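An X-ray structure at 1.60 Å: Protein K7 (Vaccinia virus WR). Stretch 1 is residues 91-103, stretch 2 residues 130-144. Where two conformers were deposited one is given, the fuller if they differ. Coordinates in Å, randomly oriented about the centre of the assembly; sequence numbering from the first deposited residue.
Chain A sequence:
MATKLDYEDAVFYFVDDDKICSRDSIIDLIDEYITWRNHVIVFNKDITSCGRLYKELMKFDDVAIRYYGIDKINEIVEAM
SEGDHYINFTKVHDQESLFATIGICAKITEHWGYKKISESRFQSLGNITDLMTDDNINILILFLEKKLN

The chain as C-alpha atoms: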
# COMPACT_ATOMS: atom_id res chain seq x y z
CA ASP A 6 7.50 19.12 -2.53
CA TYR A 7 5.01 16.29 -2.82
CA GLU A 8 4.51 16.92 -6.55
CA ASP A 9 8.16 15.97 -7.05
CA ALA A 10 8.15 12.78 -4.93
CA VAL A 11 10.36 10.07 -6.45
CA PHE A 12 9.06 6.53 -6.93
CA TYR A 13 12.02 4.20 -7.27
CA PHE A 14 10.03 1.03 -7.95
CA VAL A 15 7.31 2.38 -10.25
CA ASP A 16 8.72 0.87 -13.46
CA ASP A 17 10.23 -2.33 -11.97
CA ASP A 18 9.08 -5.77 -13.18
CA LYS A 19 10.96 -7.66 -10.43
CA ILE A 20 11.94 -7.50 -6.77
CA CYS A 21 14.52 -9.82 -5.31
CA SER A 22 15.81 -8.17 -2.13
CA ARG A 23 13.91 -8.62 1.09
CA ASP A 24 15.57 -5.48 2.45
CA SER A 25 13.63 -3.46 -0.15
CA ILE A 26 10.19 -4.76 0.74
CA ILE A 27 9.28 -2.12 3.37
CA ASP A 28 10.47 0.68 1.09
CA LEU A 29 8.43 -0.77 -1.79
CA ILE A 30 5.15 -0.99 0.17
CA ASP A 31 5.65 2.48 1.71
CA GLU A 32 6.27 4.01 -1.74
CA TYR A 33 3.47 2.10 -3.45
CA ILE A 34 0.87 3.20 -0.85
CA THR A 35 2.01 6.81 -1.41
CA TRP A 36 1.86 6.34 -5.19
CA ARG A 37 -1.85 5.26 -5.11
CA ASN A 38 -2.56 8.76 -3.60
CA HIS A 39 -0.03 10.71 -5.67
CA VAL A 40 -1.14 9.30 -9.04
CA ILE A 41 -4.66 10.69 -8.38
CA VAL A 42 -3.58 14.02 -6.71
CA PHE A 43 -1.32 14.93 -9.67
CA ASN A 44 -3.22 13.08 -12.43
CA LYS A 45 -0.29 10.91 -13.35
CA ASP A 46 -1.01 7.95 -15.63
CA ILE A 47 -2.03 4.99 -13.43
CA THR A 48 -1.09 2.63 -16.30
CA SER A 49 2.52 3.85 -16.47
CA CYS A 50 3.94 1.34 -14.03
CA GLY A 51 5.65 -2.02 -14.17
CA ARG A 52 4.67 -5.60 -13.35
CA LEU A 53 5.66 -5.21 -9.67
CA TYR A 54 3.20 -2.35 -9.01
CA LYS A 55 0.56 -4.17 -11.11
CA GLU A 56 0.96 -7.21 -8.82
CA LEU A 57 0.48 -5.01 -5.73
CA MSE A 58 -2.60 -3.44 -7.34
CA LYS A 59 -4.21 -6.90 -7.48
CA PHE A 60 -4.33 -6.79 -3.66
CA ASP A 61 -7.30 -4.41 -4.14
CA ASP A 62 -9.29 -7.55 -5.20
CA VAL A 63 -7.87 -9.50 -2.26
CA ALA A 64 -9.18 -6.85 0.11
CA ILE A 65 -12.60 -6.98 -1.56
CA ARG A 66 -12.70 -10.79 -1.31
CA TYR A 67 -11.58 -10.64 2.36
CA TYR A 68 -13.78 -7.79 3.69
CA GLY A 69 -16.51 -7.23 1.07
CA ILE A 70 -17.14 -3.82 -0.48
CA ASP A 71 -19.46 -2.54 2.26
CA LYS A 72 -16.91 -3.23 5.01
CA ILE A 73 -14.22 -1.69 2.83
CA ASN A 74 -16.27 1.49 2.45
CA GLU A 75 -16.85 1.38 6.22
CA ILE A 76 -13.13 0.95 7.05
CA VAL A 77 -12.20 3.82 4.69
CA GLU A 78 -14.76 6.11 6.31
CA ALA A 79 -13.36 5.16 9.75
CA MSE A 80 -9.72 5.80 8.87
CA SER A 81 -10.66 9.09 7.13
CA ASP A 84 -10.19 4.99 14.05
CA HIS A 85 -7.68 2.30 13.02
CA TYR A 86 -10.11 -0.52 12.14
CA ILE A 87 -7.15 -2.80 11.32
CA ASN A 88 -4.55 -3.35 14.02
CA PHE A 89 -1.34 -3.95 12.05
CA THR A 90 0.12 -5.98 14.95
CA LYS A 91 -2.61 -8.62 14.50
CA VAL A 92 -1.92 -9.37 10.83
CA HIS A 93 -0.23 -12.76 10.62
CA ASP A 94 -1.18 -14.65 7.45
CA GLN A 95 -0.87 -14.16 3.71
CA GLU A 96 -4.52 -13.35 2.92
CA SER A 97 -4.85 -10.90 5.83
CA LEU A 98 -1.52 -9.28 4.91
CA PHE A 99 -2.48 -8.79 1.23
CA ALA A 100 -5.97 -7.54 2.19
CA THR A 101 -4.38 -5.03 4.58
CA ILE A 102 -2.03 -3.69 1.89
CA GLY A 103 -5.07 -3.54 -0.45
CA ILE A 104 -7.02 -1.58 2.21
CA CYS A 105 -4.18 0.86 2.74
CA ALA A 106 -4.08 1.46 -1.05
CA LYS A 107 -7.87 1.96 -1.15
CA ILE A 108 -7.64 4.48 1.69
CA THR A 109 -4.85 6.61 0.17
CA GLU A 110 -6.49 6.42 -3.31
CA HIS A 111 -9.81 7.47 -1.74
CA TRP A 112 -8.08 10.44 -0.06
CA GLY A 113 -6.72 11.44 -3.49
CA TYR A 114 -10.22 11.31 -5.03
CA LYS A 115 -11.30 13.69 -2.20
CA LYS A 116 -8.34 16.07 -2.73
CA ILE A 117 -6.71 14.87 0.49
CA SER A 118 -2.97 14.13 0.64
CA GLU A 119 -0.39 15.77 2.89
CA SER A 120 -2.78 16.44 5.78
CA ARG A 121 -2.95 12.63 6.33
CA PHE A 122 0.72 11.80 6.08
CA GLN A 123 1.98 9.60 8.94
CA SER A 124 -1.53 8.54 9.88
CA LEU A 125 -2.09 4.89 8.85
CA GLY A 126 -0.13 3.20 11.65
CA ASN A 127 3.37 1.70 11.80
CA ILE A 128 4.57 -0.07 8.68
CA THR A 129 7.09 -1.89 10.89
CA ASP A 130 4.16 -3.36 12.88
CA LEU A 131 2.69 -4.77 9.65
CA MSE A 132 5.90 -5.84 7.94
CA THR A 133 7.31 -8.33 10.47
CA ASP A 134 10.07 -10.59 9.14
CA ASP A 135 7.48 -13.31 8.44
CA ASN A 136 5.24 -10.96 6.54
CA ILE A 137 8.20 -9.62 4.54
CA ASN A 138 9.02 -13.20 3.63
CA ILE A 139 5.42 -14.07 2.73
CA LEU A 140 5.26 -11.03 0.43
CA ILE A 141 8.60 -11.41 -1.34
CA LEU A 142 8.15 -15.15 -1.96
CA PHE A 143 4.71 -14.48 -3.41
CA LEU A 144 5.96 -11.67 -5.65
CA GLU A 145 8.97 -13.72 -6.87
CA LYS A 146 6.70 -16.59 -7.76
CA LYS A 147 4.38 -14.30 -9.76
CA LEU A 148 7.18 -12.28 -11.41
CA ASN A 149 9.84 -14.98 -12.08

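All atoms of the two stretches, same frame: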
# COMPACT_ATOMS: atom_id res chain seq x y z
N LYS A 91 -1.82 -7.39 14.47
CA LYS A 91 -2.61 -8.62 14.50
C LYS A 91 -2.69 -9.32 13.15
O LYS A 91 -3.47 -10.27 12.95
CB LYS A 91 -4.00 -8.36 15.10
CG LYS A 91 -3.93 -7.60 16.41
CD LYS A 91 -3.46 -8.48 17.57
CE LYS A 91 -3.43 -7.76 18.94
NZ LYS A 91 -4.71 -7.11 19.33
N VAL A 92 -1.87 -8.86 12.20
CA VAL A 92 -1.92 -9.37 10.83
C VAL A 92 -0.80 -10.40 10.65
O VAL A 92 0.39 -10.06 10.67
CB VAL A 92 -1.75 -8.22 9.79
CG1 VAL A 92 -1.66 -8.81 8.38
CG2 VAL A 92 -2.96 -7.28 9.85
N HIS A 93 -1.20 -11.66 10.55
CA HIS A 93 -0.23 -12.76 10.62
C HIS A 93 -0.40 -13.88 9.60
O HIS A 93 0.06 -15.00 9.83
CB HIS A 93 -0.24 -13.34 12.04
CG HIS A 93 0.20 -12.36 13.08
ND1 HIS A 93 1.43 -11.73 13.05
CD2 HIS A 93 -0.44 -11.89 14.18
CE1 HIS A 93 1.51 -10.88 14.05
NE2 HIS A 93 0.39 -10.96 14.76
N ASP A 94 -1.07 -13.62 8.48
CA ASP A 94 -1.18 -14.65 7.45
C ASP A 94 -1.26 -13.98 6.10
O ASP A 94 -1.52 -12.75 6.02
CB ASP A 94 -2.43 -15.51 7.68
CG ASP A 94 -3.74 -14.71 7.52
OD1 ASP A 94 -4.23 -14.09 8.51
OD2 ASP A 94 -4.28 -14.68 6.41
N GLN A 95 -1.01 -14.75 5.04
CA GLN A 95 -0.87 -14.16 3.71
C GLN A 95 -2.15 -13.39 3.29
O GLN A 95 -2.06 -12.28 2.76
CB GLN A 95 -0.53 -15.25 2.67
CG GLN A 95 -0.39 -14.73 1.27
CD GLN A 95 0.19 -15.76 0.36
OE1 GLN A 95 1.23 -16.36 0.67
NE2 GLN A 95 -0.47 -15.98 -0.76
N GLU A 96 -3.32 -13.99 3.45
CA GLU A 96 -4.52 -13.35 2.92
C GLU A 96 -4.78 -12.04 3.67
O GLU A 96 -5.10 -11.01 3.04
CB GLU A 96 -5.77 -14.22 3.00
CG GLU A 96 -6.96 -13.61 2.21
CD GLU A 96 -8.24 -14.51 2.20
OE1 GLU A 96 -8.31 -15.45 3.03
OE2 GLU A 96 -9.18 -14.25 1.39
N SER A 97 -4.65 -12.09 4.99
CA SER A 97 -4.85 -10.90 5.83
C SER A 97 -3.82 -9.82 5.48
O SER A 97 -4.15 -8.63 5.40
CB SER A 97 -4.78 -11.25 7.32
OG SER A 97 -5.16 -10.13 8.06
N LEU A 98 -2.58 -10.24 5.23
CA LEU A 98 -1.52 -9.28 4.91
C LEU A 98 -1.88 -8.58 3.59
O LEU A 98 -1.77 -7.33 3.48
CB LEU A 98 -0.18 -10.02 4.81
CG LEU A 98 1.00 -9.18 4.27
CD1 LEU A 98 1.27 -8.01 5.25
CD2 LEU A 98 2.24 -10.10 4.16
N PHE A 99 -2.19 -9.37 2.56
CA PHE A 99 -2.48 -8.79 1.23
C PHE A 99 -3.73 -7.93 1.27
O PHE A 99 -3.78 -6.87 0.63
CB PHE A 99 -2.57 -9.83 0.10
CG PHE A 99 -1.30 -10.62 -0.13
CD1 PHE A 99 -0.12 -10.30 0.52
CD2 PHE A 99 -1.32 -11.66 -1.06
CE1 PHE A 99 1.08 -11.07 0.27
CE2 PHE A 99 -0.14 -12.44 -1.31
CZ PHE A 99 1.05 -12.11 -0.67
N ALA A 100 -4.75 -8.37 2.02
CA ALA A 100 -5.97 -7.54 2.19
C ALA A 100 -5.62 -6.23 2.86
O ALA A 100 -6.19 -5.19 2.51
CB ALA A 100 -6.98 -8.29 3.04
N THR A 101 -4.70 -6.25 3.81
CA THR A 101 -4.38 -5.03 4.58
C THR A 101 -3.63 -4.06 3.67
O THR A 101 -3.89 -2.86 3.68
CB THR A 101 -3.52 -5.35 5.83
OG1 THR A 101 -4.27 -6.23 6.68
CG2 THR A 101 -3.14 -4.09 6.67
N ILE A 102 -2.67 -4.56 2.89
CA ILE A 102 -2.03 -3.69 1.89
C ILE A 102 -3.06 -3.12 0.91
O ILE A 102 -2.99 -1.92 0.57
CB ILE A 102 -0.89 -4.48 1.14
CG1 ILE A 102 0.18 -4.85 2.17
CG2 ILE A 102 -0.34 -3.64 -0.02
CD1 ILE A 102 1.16 -5.90 1.63
N GLY A 103 -3.96 -3.97 0.42
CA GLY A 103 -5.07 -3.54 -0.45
C GLY A 103 -5.88 -2.42 0.20
O GLY A 103 -6.26 -1.45 -0.50
N ASP A 130 5.07 -2.44 12.18
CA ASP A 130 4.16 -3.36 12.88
C ASP A 130 3.57 -4.38 11.90
O ASP A 130 3.37 -5.55 12.23
CB ASP A 130 3.02 -2.61 13.60
CG ASP A 130 3.44 -1.92 14.89
OD1 ASP A 130 4.53 -2.22 15.43
OD2 ASP A 130 2.65 -1.05 15.36
N LEU A 131 3.30 -3.93 10.67
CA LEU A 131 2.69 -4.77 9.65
C LEU A 131 3.74 -5.69 9.05
O LEU A 131 3.50 -6.92 8.89
CB LEU A 131 2.11 -3.89 8.53
CG LEU A 131 1.37 -4.64 7.41
CD1 LEU A 131 0.19 -5.47 7.94
CD2 LEU A 131 0.88 -3.68 6.34
N MSE A 132 4.90 -5.12 8.73
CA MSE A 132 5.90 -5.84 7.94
C MSE A 132 6.90 -6.48 8.90
O MSE A 132 8.09 -6.15 8.91
CB MSE A 132 6.60 -4.90 6.94
CG MSE A 132 5.65 -4.34 5.84
SE MSE A 132 4.32 -5.53 4.94
CE MSE A 132 5.56 -6.83 4.22
N THR A 133 6.42 -7.45 9.68
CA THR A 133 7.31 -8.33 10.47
C THR A 133 8.19 -9.11 9.50
O THR A 133 7.86 -9.24 8.31
CB THR A 133 6.48 -9.38 11.24
OG1 THR A 133 5.67 -10.13 10.32
CG2 THR A 133 5.55 -8.71 12.23
N ASP A 134 9.22 -9.77 10.03
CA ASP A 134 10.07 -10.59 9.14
C ASP A 134 9.25 -11.68 8.42
O ASP A 134 9.44 -11.94 7.24
CB ASP A 134 11.24 -11.20 9.92
CG ASP A 134 12.37 -10.20 10.15
OD1 ASP A 134 12.52 -9.28 9.33
OD2 ASP A 134 13.11 -10.34 11.17
N ASP A 135 8.27 -12.27 9.10
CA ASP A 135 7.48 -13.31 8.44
C ASP A 135 6.64 -12.73 7.32
O ASP A 135 6.52 -13.33 6.24
CB ASP A 135 6.61 -14.09 9.43
CG ASP A 135 5.99 -15.36 8.83
OD1 ASP A 135 6.70 -16.21 8.22
OD2 ASP A 135 4.76 -15.53 8.99
N ASN A 136 6.06 -11.55 7.57
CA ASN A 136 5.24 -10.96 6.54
C ASN A 136 6.07 -10.51 5.34
O ASN A 136 5.64 -10.59 4.20
CB ASN A 136 4.39 -9.81 7.11
CG ASN A 136 3.19 -10.34 7.89
OD1 ASN A 136 2.78 -11.49 7.68
ND2 ASN A 136 2.62 -9.53 8.76
N ILE A 137 7.24 -9.94 5.62
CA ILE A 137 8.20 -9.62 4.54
C ILE A 137 8.49 -10.85 3.69
O ILE A 137 8.44 -10.80 2.46
CB ILE A 137 9.50 -9.02 5.09
CG1 ILE A 137 9.19 -7.65 5.67
CG2 ILE A 137 10.59 -8.99 3.99
CD1 ILE A 137 10.38 -7.04 6.40
N ASN A 138 8.74 -11.98 4.37
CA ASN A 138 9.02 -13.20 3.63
C ASN A 138 7.82 -13.71 2.83
O ASN A 138 7.99 -14.13 1.68
CB ASN A 138 9.54 -14.26 4.59
CG ASN A 138 10.99 -13.96 5.02
OD1 ASN A 138 11.71 -13.20 4.34
ND2 ASN A 138 11.40 -14.50 6.14
N ILE A 139 6.63 -13.65 3.42
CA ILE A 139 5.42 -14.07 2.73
C ILE A 139 5.32 -13.24 1.42
O ILE A 139 5.04 -13.76 0.35
CB ILE A 139 4.17 -13.86 3.59
CG1 ILE A 139 4.13 -14.94 4.68
CG2 ILE A 139 2.89 -13.93 2.71
CD1 ILE A 139 3.17 -14.63 5.79
N LEU A 140 5.45 -11.93 1.56
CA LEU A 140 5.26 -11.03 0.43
C LEU A 140 6.31 -11.26 -0.66
O LEU A 140 5.98 -11.42 -1.83
CB LEU A 140 5.24 -9.57 0.88
CG LEU A 140 5.03 -8.58 -0.27
CD1 LEU A 140 3.75 -8.89 -1.06
CD2 LEU A 140 5.07 -7.15 0.26
N ILE A 141 7.58 -11.31 -0.28
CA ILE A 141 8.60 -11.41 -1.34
C ILE A 141 8.56 -12.77 -2.04
O ILE A 141 8.74 -12.83 -3.24
CB ILE A 141 10.02 -11.10 -0.86
CG1 ILE A 141 10.93 -10.96 -2.08
CG2 ILE A 141 10.54 -12.16 0.11
CD1 ILE A 141 12.25 -10.27 -1.72
N LEU A 142 8.24 -13.84 -1.31
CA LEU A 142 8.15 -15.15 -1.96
C LEU A 142 6.98 -15.17 -2.95
O LEU A 142 7.06 -15.73 -4.03
CB LEU A 142 7.98 -16.27 -0.91
CG LEU A 142 9.23 -16.40 -0.04
CD1 LEU A 142 9.03 -17.37 1.10
CD2 LEU A 142 10.52 -16.66 -0.85
N PHE A 143 5.87 -14.55 -2.54
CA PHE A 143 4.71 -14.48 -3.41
C PHE A 143 5.05 -13.68 -4.69
O PHE A 143 4.70 -14.09 -5.80
CB PHE A 143 3.53 -13.85 -2.67
CG PHE A 143 2.35 -13.61 -3.56
CD1 PHE A 143 1.39 -14.61 -3.79
CD2 PHE A 143 2.17 -12.35 -4.14
CE1 PHE A 143 0.28 -14.39 -4.61
CE2 PHE A 143 1.04 -12.12 -4.99
CZ PHE A 143 0.12 -13.14 -5.23
N LEU A 144 5.65 -12.50 -4.50
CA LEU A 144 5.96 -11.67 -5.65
C LEU A 144 6.97 -12.36 -6.57
O LEU A 144 6.80 -12.32 -7.79
CB LEU A 144 6.49 -10.31 -5.20
CG LEU A 144 5.45 -9.47 -4.45
CD1 LEU A 144 6.17 -8.23 -3.87
CD2 LEU A 144 4.34 -9.05 -5.41
O HOH W 1 2.32 -16.03 10.94
O HOH W 2 3.94 -16.34 0.06

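Two helices, 95-103 and 134-144, cross almost at right angles (83°) with axes 10.3 Å apart at closest approach, and the segments leading into them add to the contact. Together the stretches bury 654 Å².

The hydrophobic packing centres on Leu-98, which points toward stretch 2 and spreads its two methyls over largely different neighbours, with Asn-136 touching both. Its CD1 lies 3.9 Å from Leu-131 CD1 and 3.9 Å from the SE atom of the selenomethionine Met-132; its CD2 sits 3.7 Å from Asn-136 CB and 4.1 Å from Ile-139 CG2. A branched leucine suits a site with partners on both the turn and the helix. Leu-131 answers it: the CA-to-CB bond runs sideways, but the t,p rotamer brings the end nearer, placing CD1 3.8 Å from both Val-92 CB and Thr-101 CG2. Thr-101 turns that methyl to Leu-131 while its OG1 donates to Ser-97 O (2.7 Å) within its own helix. One turn past Leu-98, Ile-102 extends the layer, its CD1 4.3 Å from Leu-140 CD2.

The aromatic contact is an edge-to-face pair. The CA-to-CB bond of Phe-99 runs sideways to stretch 2, yet its ring reaches across and sets its edge against the face of Phe-143, with centroids 4.7 Å apart, planes at 59°, and Phe-99 CZ 3.5 Å from Phe-143 CG. The same ring packs on Leu-140, CE1 to CD1 at 3.7 Å, so a long flat side chain covers ground its backbone direction alone would not.

The one direct hydrogen bond between the stretches is made by Asn-136, whose ND2 donates to Val-92 O (3.0 Å, 164°). The same ND2 also donates to Leu-131 O (2.8 Å, 170°), so both amide protons are used and a buried polar group ties the carbonyls of Val-92 and Leu-131 together. Asparagine's two donor hydrogens fit this job. Its backbone N is held as well, donating to Thr-133 OG1 (3.1 Å) in the N-cap of its helix. Asp-94 caps the other helix by accepting from Ser-97 N at OD2 (3.0 Å), though its CA-to-CB bond points away from stretch 2.

Water finishes the more exposed margin. Water 2 donates to Gln-95 OE1 and Ile-139 O, both at 2.8 Å. The extended Gln-95 also lies along Ile-139 and Phe-143, with OE1 3.6 Å from Ile-139 CG2 and NE2 3.8 Å from Phe-143 CD1. A flexible chain ending in an amide suits this border, touching apolar neighbours while remaining hydrated.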